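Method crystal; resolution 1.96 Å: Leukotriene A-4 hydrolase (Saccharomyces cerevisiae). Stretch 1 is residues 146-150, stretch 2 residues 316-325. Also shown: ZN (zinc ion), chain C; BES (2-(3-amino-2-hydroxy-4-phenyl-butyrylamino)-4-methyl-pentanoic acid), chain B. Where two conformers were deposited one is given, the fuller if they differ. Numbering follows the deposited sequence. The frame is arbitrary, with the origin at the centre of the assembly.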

# COMPACT_ATOMS: atom_id res chain seq x y z
N LEU A 146 -6.82 3.81 -6.84
CA LEU A 146 -7.95 2.96 -7.23
C LEU A 146 -8.12 1.70 -6.38
O LEU A 146 -9.21 1.10 -6.31
N GLU A 147 -7.05 1.28 -5.71
CA GLU A 147 -7.15 0.03 -4.94
C GLU A 147 -7.99 0.27 -3.70
O GLU A 147 -7.82 1.29 -3.04
N ALA A 148 -8.92 -0.63 -3.37
CA ALA A 148 -9.14 -1.88 -4.08
C ALA A 148 -10.24 -1.80 -5.15
O ALA A 148 -10.05 -2.32 -6.25
N ILE A 149 -11.38 -1.19 -4.82
CA ILE A 149 -12.49 -1.09 -5.78
C ILE A 149 -12.95 0.34 -6.12
O ILE A 149 -14.16 0.61 -6.24
N HIS A 150 -12.01 1.24 -6.32
CA HIS A 150 -12.36 2.62 -6.69
C HIS A 150 -12.20 2.87 -8.19
O HIS A 150 -12.56 3.95 -8.68
N SER A 316 -9.28 -12.29 -6.32
CA SER A 316 -10.30 -11.56 -5.58
C SER A 316 -9.69 -11.03 -4.31
O SER A 316 -8.56 -11.36 -3.97
N TRP A 317 -10.46 -10.24 -3.57
CA TRP A 317 -9.94 -9.63 -2.35
C TRP A 317 -9.97 -10.60 -1.16
O TRP A 317 -9.46 -10.28 -0.09
N ASN A 318 -10.52 -11.79 -1.36
CA ASN A 318 -10.40 -12.87 -0.38
C ASN A 318 -9.00 -13.44 -0.30
O ASN A 318 -8.65 -14.05 0.70
N HIS A 319 -8.23 -13.27 -1.36
CA HIS A 319 -6.89 -13.88 -1.47
C HIS A 319 -5.81 -12.80 -1.61
O HIS A 319 -4.78 -12.99 -2.26
N PHE A 320 -6.09 -11.66 -0.98
CA PHE A 320 -5.21 -10.49 -1.00
C PHE A 320 -3.81 -10.82 -0.48
O PHE A 320 -2.84 -10.17 -0.87
N TRP A 321 -3.70 -11.82 0.39
CA TRP A 321 -2.39 -12.21 0.92
C TRP A 321 -1.39 -12.61 -0.19
O TRP A 321 -0.18 -12.42 -0.03
N LEU A 322 -1.90 -13.15 -1.30
CA LEU A 322 -1.03 -13.56 -2.41
C LEU A 322 -0.29 -12.36 -2.97
O LEU A 322 0.83 -12.48 -3.46
N ASN A 323 -0.95 -11.21 -2.98
CA ASN A 323 -0.30 -9.97 -3.38
C ASN A 323 0.63 -9.51 -2.27
O ASN A 323 1.85 -9.58 -2.40
N GLU A 324 0.05 -9.06 -1.15
CA GLU A 324 0.84 -8.37 -0.13
C GLU A 324 1.81 -9.27 0.65
O GLU A 324 2.87 -8.82 1.05
N GLY A 325 1.44 -10.52 0.88
CA GLY A 325 2.32 -11.44 1.60
C GLY A 325 3.56 -11.78 0.79
O GLY A 325 4.71 -11.72 1.27

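Two carboxylates approach each other where the stretches meet: Glu147 OE2 lies 4.3 Å from Glu324 OE2, like charges close together in a buried site, and no direct hydrogen bond joins the two stretches. Each carboxylate has a partner of its own in the bound groups. Glu324, with chi1 and chi2 both m, binds the zinc ion through OE1 (Glu324 OE1 to ZN, 2.2 Å), and the bound ligand BES completes part of the same coordination sphere, its O2 and O3 each 2.4 Å from ZN. Glu147 is extended, t at chi1 and chi2; its CA-to-CB bond points sideways, but the end of the side chain comes nearer to the second stretch through OE2; Glu147 OE1 accepts a hydrogen bond from BES N2 at 2.8 Å. Its other oxygen receives a hydrogen bond from water 1 (Glu147 OE2 to water O, 2.7 Å), and the same water accepts a weak one from Asn323 ND2 at 3.4 Å, giving a water-mediated link between the stretches.

Glu147 OE2 also sits at the edge of the Phe320 ring, near its plane, 3.4 Å from Phe320 CE1, where the ring hydrogens offer a slightly positive rim. The CA-to-CB bond of Phe320 points toward the first stretch, chi1 is t, and Phe320 CZ lies 3.8 Å from BES C9, so the ring touches both Glu147 and the ligand.

Trp317 has the largest area covered by the other stretch. Its CA-to-CB bond points toward the first stretch, chi1 is m, and one indole face meets Ala148, whose CB stands 3.7 Å from the centroid of the Trp317 six-membered ring, only 12° off the normal: a CH-pi contact. A cis peptide bond precedes Ala148. Ile149 (chi1 p, chi2 t) places CG2 4.2 Å from Trp317 CD1, extending the apolar packing along the indole.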

# COMPACT_ATOMS: atom_id res chain seq x y z
CB LEU A 146 -7.87 2.59 -8.72
CG LEU A 146 -7.73 3.77 -9.68
CD1 LEU A 146 -7.95 3.31 -11.13
CD2 LEU A 146 -8.70 4.88 -9.31
CB GLU A 147 -5.75 -0.46 -4.54
CG GLU A 147 -5.70 -1.93 -4.10
CD GLU A 147 -4.26 -2.38 -3.87
OE1 GLU A 147 -3.36 -1.56 -4.10
OE2 GLU A 147 -4.03 -3.53 -3.45
CB ALA A 148 -9.50 -2.99 -3.10
CB ILE A 149 -13.69 -1.93 -5.36
CG1 ILE A 149 -14.19 -1.50 -3.97
CG2 ILE A 149 -13.30 -3.44 -5.37
CD1 ILE A 149 -15.53 -2.16 -3.57
CB HIS A 150 -11.52 3.61 -5.89
CG HIS A 150 -11.80 3.58 -4.42
ND1 HIS A 150 -12.99 4.01 -3.89
CD2 HIS A 150 -11.05 3.15 -3.38
CE1 HIS A 150 -12.97 3.86 -2.58
NE2 HIS A 150 -11.80 3.34 -2.24
CB SER A 316 -11.47 -12.47 -5.23
OG SER A 316 -11.23 -13.22 -4.06
CB TRP A 317 -10.63 -8.29 -2.08
CG TRP A 317 -10.51 -7.40 -3.30
CD1 TRP A 317 -11.52 -7.05 -4.16
CD2 TRP A 317 -9.31 -6.84 -3.85
NE1 TRP A 317 -11.01 -6.28 -5.19
CE2 TRP A 317 -9.66 -6.14 -5.02
CE3 TRP A 317 -7.96 -6.85 -3.45
CZ2 TRP A 317 -8.72 -5.44 -5.80
CZ3 TRP A 317 -7.03 -6.17 -4.22
CH2 TRP A 317 -7.41 -5.47 -5.37
CB ASN A 318 -11.32 -14.04 -0.73
CG ASN A 318 -12.76 -13.79 -0.38
OD1 ASN A 318 -13.10 -12.78 0.25
ND2 ASN A 318 -13.62 -14.74 -0.73
CB HIS A 319 -6.86 -14.85 -2.66
CG HIS A 319 -7.93 -15.89 -2.59
ND1 HIS A 319 -7.77 -17.06 -1.89
CD2 HIS A 319 -9.19 -15.89 -3.07
CE1 HIS A 319 -8.89 -17.76 -1.96
NE2 HIS A 319 -9.77 -17.07 -2.67
CB PHE A 320 -5.86 -9.39 -0.15
CG PHE A 320 -5.15 -8.06 -0.22
CD1 PHE A 320 -4.81 -7.51 -1.44
CD2 PHE A 320 -4.90 -7.34 0.95
CE1 PHE A 320 -4.18 -6.26 -1.51
CE2 PHE A 320 -4.27 -6.10 0.89
CZ PHE A 320 -3.91 -5.57 -0.35
CB TRP A 321 -2.51 -13.32 1.98
CG TRP A 321 -2.55 -14.72 1.42
CD1 TRP A 321 -3.66 -15.42 1.03
CD2 TRP A 321 -1.43 -15.59 1.22
NE1 TRP A 321 -3.29 -16.67 0.59
CE2 TRP A 321 -1.93 -16.80 0.69
CE3 TRP A 321 -0.05 -15.46 1.43
CZ2 TRP A 321 -1.10 -17.88 0.37
CZ3 TRP A 321 0.77 -16.53 1.11
CH2 TRP A 321 0.24 -17.73 0.59
CB LEU A 322 -1.82 -14.22 -3.52
CG LEU A 322 -2.29 -15.65 -3.21
CD1 LEU A 322 -3.23 -16.18 -4.29
CD2 LEU A 322 -1.08 -16.56 -3.03
CB ASN A 323 -1.32 -8.86 -3.69
CG ASN A 323 -1.92 -8.95 -5.10
OD1 ASN A 323 -2.03 -10.02 -5.68
ND2 ASN A 323 -2.31 -7.80 -5.64
CB GLU A 324 -0.07 -7.59 0.83
CG GLU A 324 -0.86 -6.46 0.17
CD GLU A 324 0.02 -5.37 -0.45
OE1 GLU A 324 1.23 -5.30 -0.13
OE2 GLU A 324 -0.50 -4.58 -1.26
ZN ZN C . 2.00 -3.50 -1.21
N2 BES B . -1.04 -0.55 -2.81
C1 BES B . -0.60 -0.79 -1.45
C6 BES B . -1.35 0.13 -0.49
C7 BES B . -2.83 -0.19 -0.50
C8 BES B . -3.24 -1.52 -0.42
C12 BES B . -3.77 0.83 -0.62
C9 BES B . -4.60 -1.82 -0.44
C11 BES B . -5.13 0.52 -0.64
C10 BES B . -5.54 -0.81 -0.55
C2 BES B . 0.91 -0.57 -1.31
O2 BES B . 1.72 -1.37 -2.19
C3 BES B . 1.27 -0.87 0.10
O3 BES B . 1.29 -2.02 0.54
N1 BES B . 1.53 0.25 0.77
C4 BES B . 1.91 0.41 2.15
C13 BES B . 3.43 0.53 2.09
C14 BES B . 4.14 -0.45 3.01
C15 BES B . 5.57 -0.67 2.54
C16 BES B . 3.39 -1.78 3.12
C5 BES B . 1.34 1.72 2.61
O1 BES B . 1.09 1.89 3.82
O4 BES B . 1.12 2.61 1.74
O HOH W 1 -1.73 -4.96 -3.91